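Local structure of GDNF family receptor alpha-3 (Homo sapiens, 2GH0) at residues C[10-15]-C[68-73]; C[97-102]-C[179-184]; C[122-127]-C[186-191]; C[148-153]-C[162-167]. The protein serves as a receptor for the growth factor artemin, whose binding leads to autophosphorylation and activation of the RET receptor. One frame throughout, in Å; residues are numbered along the deposited sequence.

Two helical, disulfide-rich GDNF/GAS1 units make up this part of the receptor. Contact 1 belongs to the first; contacts 2, 3 and 4 lie in the second. Contact 1 closes before the others open, and its centre is 22 to 29 Å from theirs. Contacts 2 and 4 sit about 9 Å apart between centres and share the C98–C166 disulfide, while contact 3 lies about 16 Å from contact 2, its segments alternating with those of contact 2 along the chain. The 152-154/162-164 hairpin of contact 4 falls between the segments of both. Helix 189-205, starting in contact 3, later packs on P69 and F15 of contact 1, tying the two units together.

Contact 1: residues C[10-15]-C[68-73]; sequences DLCLKF and CPCAPN
A disulfide between C12 on the first turn of helix 11-20 and C68 in the loop before helix 75-83 holds this contact together. The SG atoms of C12 and C68 are 2.0 Å apart and chi3 is 98°, a right-handed bridge close to the relaxed right angle. C12 sends its SG anti to the carbonyl carbon, whereas C68 takes the crowded position between backbone N and carbonyl carbon (chi1 52°). A third sulfur comes close: C70 SG lies 3.6 Å from C12 SG, and it is itself bridged to C77 on helix 75-83.

Beside the sulfurs, L11 crosses the P69 ring at about a right angle, its CD1 meeting P69 CG at 3.7 Å. The F15 ring meets C68 CB and P69 CD obliquely, its CE1 4.2 Å from P69 CD. A single water joins the backbones, accepting from L11 N at 2.9 Å and donating to P69 O at 2.9 Å.

What sets the helix start is D10, the N-cap: L13 N donates to D10 OD2 at 2.8 Å, nearly straight at 163°, coming from above the carboxylate plane. Farther out, in the C-terminal part of the chain, F206 meets the F15 ring edge-to-face and H202 packs against it at an incline, and L13 packs on an acidic side chain of another protein in the assembly.

Chemically, two neighbouring disulfides staple the first turn of helix 11-20 and helix 75-83 to one short loop, and the helix N-terminus would probably favour the ionised form of the D10 carboxylate.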
loop_
_atom_site.group_PDB
_atom_site.type_symbol
_atom_site.label_atom_id
_atom_site.label_comp_id
_atom_site.label_asym_id
_atom_site.label_seq_id
_atom_site.Cartn_x
_atom_site.Cartn_y
_atom_site.Cartn_z
ATOM N N ASP C 10 -35.880 0.217 -23.245
ATOM C CA ASP C 10 -36.728 1.300 -23.703
ATOM C C ASP C 10 -35.881 2.540 -23.973
ATOM O O ASP C 10 -34.686 2.584 -23.638
ATOM C CB ASP C 10 -37.827 1.592 -22.692
ATOM C CG ASP C 10 -37.282 2.074 -21.332
ATOM O OD1 ASP C 10 -37.476 1.387 -20.295
ATOM O OD2 ASP C 10 -36.695 3.154 -21.276
ATOM N N LEU C 11 -36.478 3.535 -24.615
ATOM C CA LEU C 11 -35.676 4.672 -25.065
ATOM C C LEU C 11 -35.355 5.607 -23.908
ATOM O O LEU C 11 -34.368 6.311 -23.947
ATOM C CB LEU C 11 -36.384 5.466 -26.185
ATOM C CG LEU C 11 -36.527 4.632 -27.468
ATOM C CD1 LEU C 11 -37.024 5.479 -28.614
ATOM C CD2 LEU C 11 -35.209 4.017 -27.848
ATOM N N CYS C 12 -36.176 5.615 -22.867
ATOM C CA CYS C 12 -35.792 6.424 -21.692
ATOM C C CYS C 12 -34.467 5.912 -21.078
ATOM O O CYS C 12 -33.597 6.699 -20.760
ATOM C CB CYS C 12 -36.903 6.447 -20.661
ATOM S SG CYS C 12 -38.223 7.594 -21.258
ATOM N N LEU C 13 -34.314 4.597 -20.976
ATOM C CA LEU C 13 -33.069 3.986 -20.512
ATOM C C LEU C 13 -31.949 4.329 -21.492
ATOM O O LEU C 13 -30.875 4.736 -21.075
ATOM C CB LEU C 13 -33.196 2.448 -20.365
ATOM C CG LEU C 13 -31.916 1.702 -19.931
ATOM C CD1 LEU C 13 -31.228 2.337 -18.699
ATOM C CD2 LEU C 13 -32.186 0.227 -19.667
ATOM N N LYS C 14 -32.177 4.110 -22.787
ATOM C CA LYS C 14 -31.143 4.462 -23.783
ATOM C C LYS C 14 -30.683 5.926 -23.702
ATOM O O LYS C 14 -29.454 6.218 -23.770
ATOM C CB LYS C 14 -31.593 4.087 -25.202
ATOM C CG LYS C 14 -31.657 2.595 -25.436
ATOM C CD LYS C 14 -32.154 2.357 -26.883
ATOM C CE LYS C 14 -32.282 0.883 -27.262
ATOM N NZ LYS C 14 -32.103 0.696 -28.781
ATOM N N PHE C 15 -31.621 6.864 -23.586
ATOM C CA PHE C 15 -31.208 8.271 -23.430
ATOM C C PHE C 15 -30.475 8.631 -22.140
ATOM O O PHE C 15 -29.611 9.510 -22.145
ATOM C CB PHE C 15 -32.366 9.233 -23.672
ATOM C CG PHE C 15 -32.686 9.390 -25.138
ATOM C CD1 PHE C 15 -33.736 8.669 -25.712
ATOM C CD2 PHE C 15 -31.932 10.253 -25.916
ATOM C CE1 PHE C 15 -34.046 8.772 -27.076
ATOM C CE2 PHE C 15 -32.202 10.368 -27.294
ATOM C CZ PHE C 15 -33.264 9.627 -27.880
ATOM N N CYS C 68 -38.152 11.856 -23.081
ATOM C CA CYS C 68 -37.857 10.602 -23.806
ATOM C C CYS C 68 -39.170 9.898 -24.098
ATOM O O CYS C 68 -40.178 9.974 -23.277
ATOM C CB CYS C 68 -36.867 9.728 -23.003
ATOM S SG CYS C 68 -37.388 9.434 -21.282
ATOM N N PRO C 69 -39.258 9.277 -25.276
ATOM C CA PRO C 69 -40.528 8.697 -25.697
ATOM C C PRO C 69 -40.776 7.284 -25.122
ATOM O O PRO C 69 -39.820 6.535 -25.002
ATOM C CB PRO C 69 -40.357 8.612 -27.222
ATOM C CG PRO C 69 -38.919 8.410 -27.433
ATOM C CD PRO C 69 -38.182 9.102 -26.293
ATOM N N CYS C 70 -42.050 6.930 -24.825
ATOM C CA CYS C 70 -42.447 5.636 -24.267
ATOM C C CYS C 70 -43.624 5.099 -25.054
ATOM O O CYS C 70 -44.577 5.837 -25.317
ATOM C CB CYS C 70 -42.866 5.745 -22.794
ATOM S SG CYS C 70 -41.477 6.219 -21.683
ATOM N N ALA C 71 -43.608 3.817 -25.371
ATOM C CA ALA C 71 -44.796 3.183 -25.951
ATOM C C ALA C 71 -45.967 3.307 -24.954
ATOM O O ALA C 71 -45.750 3.396 -23.733
ATOM C CB ALA C 71 -44.519 1.716 -26.307
ATOM N N PRO C 72 -47.229 3.322 -25.465
ATOM C CA PRO C 72 -48.416 3.544 -24.630
ATOM C C PRO C 72 -48.489 2.533 -23.456
ATOM O O PRO C 72 -48.731 2.918 -22.298
ATOM C CB PRO C 72 -49.577 3.233 -25.612
ATOM C CG PRO C 72 -48.945 2.277 -26.671
ATOM C CD PRO C 72 -47.603 2.975 -26.856
ATOM N N ASN C 73 -48.251 1.258 -23.743
ATOM C CA ASN C 73 -48.408 0.228 -22.701
ATOM C C ASN C 73 -47.092 -0.102 -21.963
ATOM O O ASN C 73 -47.011 -1.119 -21.267
ATOM C CB ASN C 73 -49.050 -1.057 -23.264
ATOM C CG ASN C 73 -50.494 -0.837 -23.815
ATOM O OD1 ASN C 73 -51.232 0.084 -23.408
ATOM N ND2 ASN C 73 -50.886 -1.702 -24.757
HETATM O O HOH W 1 -39.273 3.726 -25.447
#

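Contact 2: residues C[97-102]-C[179-184]; sequences NCLELR and EMLEGF
The 98-102 and 179-184 parts of helices 98-106 and 175-186 pass each other steeply, their axes 9.9 Å apart at the closest and 74° between their directions, with C98 and E182 the nearest backbone pair. L181 is the centre of the contact. Its CG stands anti to the backbone N, which pushes the two methyls out toward helix 98-102. CD2 does most of the touching: it abuts the carbonyl oxygen C98 O at 3.6 Å, meets L99 CD2 at 4.0 Å, and reaches R102 CD at 3.7 Å.

R102 arrives obliquely. Its chain runs out with CG anti to the backbone N and then bends at chi3 (53°), so that L181 CD2 sits over one face of the guanidinium, while NH2 is taken up in a salt bridge with E177. An alanine here would remove both the aliphatic stem on L181 and the charge opposite E177, and would probably leave that side of the contact looser.

On the other flank, C98 SG rests on the stem of E182, 3.9 Å from its CG. The E182 chain bends at chi2 and turns its end elsewhere, where OE1 bonds to S186 OG. Helix 98-106 is started by N97, whose OD1 accepts from L99 N at 3.0 Å; that bond is bent (135°), with the donor above the carbonyl plane, and N97 ND2 binds S171 OG.

C98 is also disulfide-bonded to C166, in the chain that follows from strand 162-164, and its backbone bonds to T167, so helix 98-106 is fixed to the chain leaving the hairpin as well as packed crosswise on helix 175-186.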
loop_
_atom_site.group_PDB
_atom_site.type_symbol
_atom_site.label_atom_id
_atom_site.label_comp_id
_atom_site.label_asym_id
_atom_site.label_seq_id
_atom_site.Cartn_x
_atom_site.Cartn_y
_atom_site.Cartn_z
ATOM N N ASN C 97 -51.593 25.020 -2.513
ATOM C CA ASN C 97 -52.388 25.752 -3.492
ATOM C C ASN C 97 -51.454 26.348 -4.558
ATOM O O ASN C 97 -50.309 26.775 -4.265
ATOM C CB ASN C 97 -53.219 26.832 -2.794
ATOM C CG ASN C 97 -54.059 27.602 -3.752
ATOM O OD1 ASN C 97 -53.584 28.570 -4.317
ATOM N ND2 ASN C 97 -55.327 27.177 -3.947
ATOM N N CYS C 98 -51.864 26.322 -5.812
ATOM C CA CYS C 98 -50.909 26.786 -6.854
ATOM C C CYS C 98 -50.463 28.246 -6.695
ATOM O O CYS C 98 -49.302 28.557 -7.036
ATOM C CB CYS C 98 -51.504 26.651 -8.224
ATOM S SG CYS C 98 -51.752 24.908 -8.714
ATOM N N LEU C 99 -51.406 29.101 -6.259
ATOM C CA LEU C 99 -51.182 30.548 -6.039
ATOM C C LEU C 99 -50.246 30.835 -4.869
ATOM O O LEU C 99 -49.416 31.745 -4.964
ATOM C CB LEU C 99 -52.510 31.320 -5.846
ATOM C CG LEU C 99 -53.442 31.250 -7.058
ATOM C CD1 LEU C 99 -54.761 31.881 -6.687
ATOM C CD2 LEU C 99 -52.785 31.863 -8.320
ATOM N N GLU C 100 -50.376 30.084 -3.775
ATOM C CA GLU C 100 -49.298 30.026 -2.731
ATOM C C GLU C 100 -47.911 29.596 -3.187
ATOM O O GLU C 100 -46.897 30.173 -2.796
ATOM C CB GLU C 100 -49.763 29.100 -1.616
ATOM C CG GLU C 100 -50.907 29.780 -0.916
ATOM C CD GLU C 100 -50.568 31.251 -0.677
ATOM O OE1 GLU C 100 -49.415 31.435 -0.104
ATOM O OE2 GLU C 100 -51.429 32.185 -1.031
ATOM N N LEU C 101 -47.857 28.525 -3.953
ATOM C CA LEU C 101 -46.599 28.100 -4.568
ATOM C C LEU C 101 -45.914 29.197 -5.434
ATOM O O LEU C 101 -44.694 29.433 -5.322
ATOM C CB LEU C 101 -46.894 26.860 -5.423
ATOM C CG LEU C 101 -45.711 26.004 -5.862
ATOM C CD1 LEU C 101 -44.810 25.547 -4.641
ATOM C CD2 LEU C 101 -46.171 24.799 -6.761
ATOM N N ARG C 102 -46.671 29.818 -6.361
ATOM C CA ARG C 102 -46.136 30.950 -7.134
ATOM C C ARG C 102 -45.635 32.083 -6.252
ATOM O O ARG C 102 -44.657 32.738 -6.575
ATOM C CB ARG C 102 -47.209 31.538 -8.053
ATOM C CG ARG C 102 -46.596 32.412 -9.170
ATOM C CD ARG C 102 -47.646 32.950 -10.178
ATOM N NE ARG C 102 -48.734 33.641 -9.459
ATOM C CZ ARG C 102 -49.862 34.054 -10.034
ATOM N NH1 ARG C 102 -50.007 33.912 -11.333
ATOM N NH2 ARG C 102 -50.817 34.657 -9.320
ATOM N N GLU C 179 -56.604 28.307 -11.729
ATOM C CA GLU C 179 -56.685 27.302 -12.829
ATOM C C GLU C 179 -55.873 27.804 -14.017
ATOM O O GLU C 179 -55.307 27.058 -14.773
ATOM C CB GLU C 179 -58.151 27.128 -13.236
ATOM C CG GLU C 179 -58.997 26.273 -12.263
ATOM C CD GLU C 179 -60.498 26.227 -12.593
ATOM O OE1 GLU C 179 -60.969 27.052 -13.432
ATOM O OE2 GLU C 179 -61.242 25.450 -11.918
ATOM N N MET C 180 -55.917 29.104 -14.229
ATOM C CA MET C 180 -55.104 29.741 -15.278
ATOM C C MET C 180 -53.618 29.440 -15.127
ATOM O O MET C 180 -52.973 29.052 -16.074
ATOM C CB MET C 180 -55.361 31.244 -15.210
ATOM C CG MET C 180 -54.327 32.052 -15.966
ATOM S SD MET C 180 -54.477 31.886 -17.733
ATOM C CE MET C 180 -55.912 32.833 -17.860
ATOM N N LEU C 181 -53.091 29.582 -13.918
ATOM C CA LEU C 181 -51.659 29.277 -13.651
ATOM C C LEU C 181 -51.400 27.810 -13.839
ATOM O O LEU C 181 -50.493 27.413 -14.563
ATOM C CB LEU C 181 -51.309 29.728 -12.210
ATOM C CG LEU C 181 -49.903 29.395 -11.662
ATOM C CD1 LEU C 181 -48.815 29.962 -12.564
ATOM C CD2 LEU C 181 -49.832 29.954 -10.270
ATOM N N GLU C 182 -52.190 26.971 -13.188
ATOM C CA GLU C 182 -52.053 25.505 -13.302
ATOM C C GLU C 182 -52.109 25.052 -14.781
ATOM O O GLU C 182 -51.299 24.204 -15.248
ATOM C CB GLU C 182 -53.209 24.845 -12.518
ATOM C CG GLU C 182 -52.823 23.422 -12.125
ATOM C CD GLU C 182 -53.077 22.352 -13.239
ATOM O OE1 GLU C 182 -53.943 22.577 -14.128
ATOM O OE2 GLU C 182 -52.465 21.252 -13.136
ATOM N N GLY C 183 -53.141 25.549 -15.468
ATOM C CA GLY C 183 -53.395 25.211 -16.867
ATOM C C GLY C 183 -52.255 25.535 -17.816
ATOM O O GLY C 183 -52.070 24.890 -18.809
ATOM N N PHE C 184 -51.518 26.600 -17.537
ATOM C CA PHE C 184 -50.355 27.006 -18.341
ATOM C C PHE C 184 -49.304 25.893 -18.431
ATOM O O PHE C 184 -48.565 25.813 -19.412
ATOM C CB PHE C 184 -49.751 28.329 -17.781
ATOM C CG PHE C 184 -48.971 29.092 -18.788
ATOM C CD1 PHE C 184 -49.600 29.874 -19.730
ATOM C CD2 PHE C 184 -47.587 28.982 -18.837
ATOM C CE1 PHE C 184 -48.860 30.581 -20.693
ATOM C CE2 PHE C 184 -46.810 29.682 -19.840
ATOM C CZ PHE C 184 -47.470 30.470 -20.750
#

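Contact 3: residues C[122-127]-C[186-191]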
loop_
_atom_site.group_PDB
_atom_site.type_symbol
_atom_site.label_atom_id
_atom_site.label_comp_id
_atom_site.label_asym_id
_atom_site.label_seq_id
_atom_site.Cartn_x
_atom_site.Cartn_y
_atom_site.Cartn_z
ATOM N N CYS C 122 -43.307 29.984 -23.764
ATOM C CA CYS C 122 -44.281 28.914 -23.874
ATOM C C CYS C 122 -45.696 29.422 -23.943
ATOM O O CYS C 122 -46.602 28.608 -23.857
ATOM C CB CYS C 122 -44.151 27.902 -22.733
ATOM S SG CYS C 122 -42.560 27.052 -22.698
ATOM N N HIS C 123 -45.888 30.729 -24.177
ATOM C CA HIS C 123 -47.264 31.249 -24.300
ATOM C C HIS C 123 -47.796 30.921 -25.707
ATOM O O HIS C 123 -47.120 31.269 -26.683
ATOM C CB HIS C 123 -47.261 32.765 -24.101
ATOM C CG HIS C 123 -48.595 33.412 -24.304
ATOM N ND1 HIS C 123 -49.665 33.202 -23.460
ATOM C CD2 HIS C 123 -49.028 34.281 -25.247
ATOM C CE1 HIS C 123 -50.715 33.877 -23.900
ATOM N NE2 HIS C 123 -50.352 34.554 -24.974
ATOM N N PRO C 124 -48.985 30.263 -25.817
ATOM C CA PRO C 124 -49.485 29.986 -27.203
ATOM C C PRO C 124 -49.959 31.259 -27.901
ATOM O O PRO C 124 -50.698 32.041 -27.305
ATOM C CB PRO C 124 -50.626 28.952 -26.966
ATOM C CG PRO C 124 -51.082 29.176 -25.528
ATOM C CD PRO C 124 -49.841 29.656 -24.773
ATOM N N MET C 125 -49.501 31.494 -29.127
ATOM C CA MET C 125 -49.880 32.664 -29.906
ATOM C C MET C 125 -51.188 32.443 -30.643
ATOM O O MET C 125 -51.738 33.356 -31.185
ATOM C CB MET C 125 -48.814 32.929 -30.963
ATOM C CG MET C 125 -47.543 33.538 -30.399
ATOM S SD MET C 125 -47.780 35.081 -29.412
ATOM C CE MET C 125 -48.223 36.185 -30.754
ATOM N N ASP C 126 -51.613 31.188 -30.731
ATOM C CA ASP C 126 -52.905 30.866 -31.332
ATOM C C ASP C 126 -53.418 29.548 -30.711
ATOM O O ASP C 126 -52.696 28.887 -29.985
ATOM C CB ASP C 126 -52.778 30.762 -32.839
ATOM C CG ASP C 126 -51.765 29.684 -33.287
ATOM O OD1 ASP C 126 -51.604 28.645 -32.614
ATOM O OD2 ASP C 126 -51.113 29.874 -34.363
ATOM N N ILE C 127 -54.655 29.217 -31.014
ATOM C CA ILE C 127 -55.357 27.999 -30.554
ATOM C C ILE C 127 -54.678 26.701 -30.971
ATOM O O ILE C 127 -54.848 25.648 -30.308
ATOM C CB ILE C 127 -56.835 28.059 -31.062
ATOM C CG1 ILE C 127 -57.826 27.198 -30.230
ATOM C CG2 ILE C 127 -56.999 27.747 -32.557
ATOM C CD1 ILE C 127 -57.386 27.018 -28.873
ATOM N N SER C 186 -50.452 22.399 -17.368
ATOM C CA SER C 186 -51.157 21.156 -17.575
ATOM C C SER C 186 -51.900 21.011 -18.914
ATOM O O SER C 186 -52.155 19.860 -19.348
ATOM C CB SER C 186 -52.030 20.829 -16.395
ATOM O OG SER C 186 -53.142 21.717 -16.380
ATOM N N HIS C 187 -52.289 22.125 -19.547
ATOM C CA HIS C 187 -53.129 22.051 -20.780
ATOM C C HIS C 187 -52.737 23.282 -21.607
ATOM O O HIS C 187 -53.437 24.257 -21.596
ATOM C CB HIS C 187 -54.609 22.088 -20.454
ATOM C CG HIS C 187 -55.511 21.711 -21.601
ATOM N ND1 HIS C 187 -56.221 20.545 -21.582
ATOM C CD2 HIS C 187 -55.742 22.275 -22.821
ATOM C CE1 HIS C 187 -56.933 20.434 -22.700
ATOM N NE2 HIS C 187 -56.682 21.486 -23.468
ATOM N N ASN C 188 -51.592 23.214 -22.261
ATOM C CA ASN C 188 -50.955 24.371 -22.956
ATOM C C ASN C 188 -50.526 23.779 -24.291
ATOM O O ASN C 188 -49.588 23.008 -24.306
ATOM C CB ASN C 188 -49.731 24.864 -22.103
ATOM C CG ASN C 188 -48.909 25.993 -22.786
ATOM O OD1 ASN C 188 -48.178 26.763 -22.137
ATOM N ND2 ASN C 188 -49.036 26.079 -24.090
ATOM N N PRO C 189 -51.219 24.099 -25.418
ATOM C CA PRO C 189 -50.899 23.446 -26.678
ATOM C C PRO C 189 -49.503 23.732 -27.207
ATOM O O PRO C 189 -48.942 22.902 -27.914
ATOM C CB PRO C 189 -51.983 24.018 -27.640
ATOM C CG PRO C 189 -52.267 25.382 -27.092
ATOM C CD PRO C 189 -52.353 25.042 -25.581
ATOM N N CYS C 190 -48.939 24.884 -26.859
ATOM C CA CYS C 190 -47.574 25.230 -27.333
ATOM C C CYS C 190 -46.597 24.237 -26.678
ATOM O O CYS C 190 -45.737 23.610 -27.342
ATOM C CB CYS C 190 -47.227 26.715 -26.965
ATOM S SG CYS C 190 -45.376 26.959 -26.721
ATOM N N LEU C 191 -46.735 24.089 -25.354
ATOM C CA LEU C 191 -45.861 23.222 -24.599
ATOM C C LEU C 191 -46.063 21.763 -25.003
ATOM O O LEU C 191 -45.119 20.999 -25.198
ATOM C CB LEU C 191 -46.090 23.430 -23.089
ATOM C CG LEU C 191 -45.287 22.436 -22.202
ATOM C CD1 LEU C 191 -43.833 22.788 -22.388
ATOM C CD2 LEU C 191 -45.612 22.702 -20.743
#
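D126 OD1 is gripped by three backbone N-H groups: one proper hydrogen bond from T130 N and two weak ones from L128 N and G129 N. They hold the chain from D126 to T130 in a tight turn; the residues before it pack on the start of helix 189-205.

P124 is the main apolar piece. Its CB touches P189 CG at 3.9 Å and C190 CB at 4.1 Å, so the two proline rings touch through P124 CB and P189 CG at the helix start. C190 turns SG anti to the backbone N (chi1 151°), laying the sulfur 3.5 Å from the carbonyl oxygen C122 O and 4.3 Å from C122 CB. On the next residue, L191 CD1 comes to 4.5 Å from C122 SG.

Cysteines make the frame, as in the disulfide-knit helical domains of the GDNF receptor family: C122 is bridged to C138 on helix 135-143, and C190 to C131 ahead of that helix. The loop and the start of helix 189-205 are thus bound to the same region of the chain.

N188 occupies the N-cap position, with its CG anti to the backbone N (chi1 175°). The side chain slips obliquely alongside the P124 ring and puts its amide near the C122 carbonyl; that amide is probably turned over in the model, and turned back it may bond to C122 O. An alanine here would lose the whole amide and would probably leave the P124 ring and the C122 carbonyl less well packed. Along the helix, N188 O accepts from T192 OG1.

Contact 4: residues C[148-153]-C[162-167]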
loop_
_atom_site.group_PDB
_atom_site.type_symbol
_atom_site.label_atom_id
_atom_site.label_comp_id
_atom_site.label_asym_id
_atom_site.label_seq_id
_atom_site.Cartn_x
_atom_site.Cartn_y
_atom_site.Cartn_z
ATOM N N THR C 148 -36.619 24.634 -9.198
ATOM C CA THR C 148 -37.191 25.818 -8.530
ATOM C C THR C 148 -38.386 25.394 -7.670
ATOM O O THR C 148 -38.777 24.223 -7.664
ATOM C CB THR C 148 -37.691 26.871 -9.531
ATOM O OG1 THR C 148 -38.842 26.350 -10.247
ATOM C CG2 THR C 148 -36.587 27.335 -10.503
ATOM N N ALA C 149 -38.997 26.339 -6.962
ATOM C CA ALA C 149 -40.258 26.053 -6.291
ATOM C C ALA C 149 -41.340 25.639 -7.296
ATOM O O ALA C 149 -42.273 24.908 -6.932
ATOM C CB ALA C 149 -40.746 27.270 -5.445
ATOM N N MET C 150 -41.234 26.077 -8.553
ATOM C CA MET C 150 -42.239 25.735 -9.541
ATOM C C MET C 150 -41.806 24.579 -10.406
ATOM O O MET C 150 -41.955 24.681 -11.624
ATOM C CB MET C 150 -42.501 26.909 -10.494
ATOM C CG MET C 150 -42.930 28.210 -9.819
ATOM S SD MET C 150 -44.588 28.186 -9.236
ATOM C CE MET C 150 -45.571 28.758 -10.580
ATOM N N THR C 151 -41.358 23.461 -9.820
ATOM C CA THR C 151 -40.791 22.358 -10.650
ATOM C C THR C 151 -41.925 21.596 -11.287
ATOM O O THR C 151 -42.805 21.086 -10.550
ATOM C CB THR C 151 -39.877 21.390 -9.784
ATOM O OG1 THR C 151 -38.692 22.098 -9.444
ATOM C CG2 THR C 151 -39.508 20.093 -10.535
ATOM N N PRO C 152 -41.957 21.533 -12.633
ATOM C CA PRO C 152 -42.951 20.727 -13.329
ATOM C C PRO C 152 -42.523 19.258 -13.512
ATOM O O PRO C 152 -41.278 18.926 -13.482
ATOM C CB PRO C 152 -43.016 21.416 -14.704
ATOM C CG PRO C 152 -41.662 21.888 -14.973
ATOM C CD PRO C 152 -41.067 22.225 -13.603
ATOM N N ASN C 153 -43.479 18.353 -13.721
ATOM C CA ASN C 153 -43.032 16.966 -13.992
ATOM C C ASN C 153 -44.148 16.164 -14.652
ATOM O O ASN C 153 -45.297 16.546 -14.570
ATOM C CB ASN C 153 -42.665 16.257 -12.667
ATOM C CG ASN C 153 -41.916 14.912 -12.894
ATOM O OD1 ASN C 153 -41.134 14.792 -13.842
ATOM N ND2 ASN C 153 -42.192 13.893 -12.017
ATOM N N VAL C 162 -47.996 16.780 -18.198
ATOM C CA VAL C 162 -47.085 17.350 -17.180
ATOM C C VAL C 162 -47.902 18.339 -16.314
ATOM O O VAL C 162 -48.990 18.777 -16.744
ATOM C CB VAL C 162 -45.861 18.072 -17.821
ATOM C CG1 VAL C 162 -45.015 17.058 -18.525
ATOM C CG2 VAL C 162 -46.302 19.253 -18.744
ATOM N N ALA C 163 -47.394 18.649 -15.111
ATOM C CA ALA C 163 -48.110 19.562 -14.198
ATOM C C ALA C 163 -47.153 20.042 -13.125
ATOM O O ALA C 163 -46.134 19.431 -12.850
ATOM C CB ALA C 163 -49.280 18.863 -13.519
ATOM N N LEU C 164 -47.512 21.159 -12.510
ATOM C CA LEU C 164 -46.852 21.589 -11.287
ATOM C C LEU C 164 -47.399 20.699 -10.188
ATOM O O LEU C 164 -48.461 20.114 -10.360
ATOM C CB LEU C 164 -47.271 23.027 -10.982
ATOM C CG LEU C 164 -46.813 24.183 -11.839
ATOM C CD1 LEU C 164 -47.368 25.492 -11.218
ATOM C CD2 LEU C 164 -45.321 24.159 -11.725
ATOM N N SER C 165 -46.709 20.634 -9.044
ATOM C CA SER C 165 -47.156 19.858 -7.918
ATOM C C SER C 165 -47.918 20.760 -6.941
ATOM O O SER C 165 -47.425 21.125 -5.884
ATOM C CB SER C 165 -45.963 19.247 -7.183
ATOM O OG SER C 165 -45.328 20.276 -6.404
ATOM N N CYS C 166 -49.137 21.069 -7.325
ATOM C CA CYS C 166 -49.987 21.995 -6.621
ATOM C C CYS C 166 -51.410 21.640 -6.926
ATOM O O CYS C 166 -51.687 20.809 -7.793
ATOM C CB CYS C 166 -49.666 23.447 -6.995
ATOM S SG CYS C 166 -49.964 23.979 -8.689
ATOM N N THR C 167 -52.326 22.250 -6.210
ATOM C CA THR C 167 -53.723 21.955 -6.420
ATOM C C THR C 167 -54.426 23.297 -6.482
ATOM O O THR C 167 -53.890 24.291 -6.001
ATOM C CB THR C 167 -54.306 21.069 -5.276
ATOM O OG1 THR C 167 -55.710 20.871 -5.501
ATOM C CG2 THR C 167 -54.171 21.750 -3.899
HETATM O O HOH W 2 -44.587 18.738 -10.447
#
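This is the beta hairpin of the second GDNF/GAS1 unit, strand 152-154 running antiparallel to strand 162-164, an all but isolated patch of sheet in a helical protein. Hydrogen bonds come first. N153 and A163 form a hydrogen-bonded pair: N153 N donates to A163 O at 3.0 Å (154°), and A163 N returns one to N153 O at 3.0 Å (149°), each donor somewhat above the acceptor carbonyl plane. Just beyond, a water bridges T151 O and A163 O, donating to both at 2.9 Å. A163 O therefore takes two bonds, and a CA-H contact from P152 adds to them. V162 CA likewise sends a C-H toward N153 O at 3.3 Å, just where A163 N bonds the same oxygen.

Inside segment 148-153 the chain is shaped by T148. Its OG1 accepts from M150 N, an ST turn, while T151 OG1 donates to T148 O at 2.8 Å, in the carbonyl plane and along a lone pair. The N153 side chain finds its polar partner outside the hairpin: ND2 bonds to R82 O of the first unit, so the hairpin also meets that neighbour.

Apolar contacts lie toward the other end. M150, bent at chi2 and chi3, crosses L164 obliquely. Its CE lies 3.8 Å from L164 CD1; the M150 side chain also packs on L181 of helix 175-186. P152 and L164 both touch F185 on that helix.

Closest of the leucine's contacts is with the backbone: L164 CD2 presses on the carbonyl oxygen M150 O at 3.4 Å.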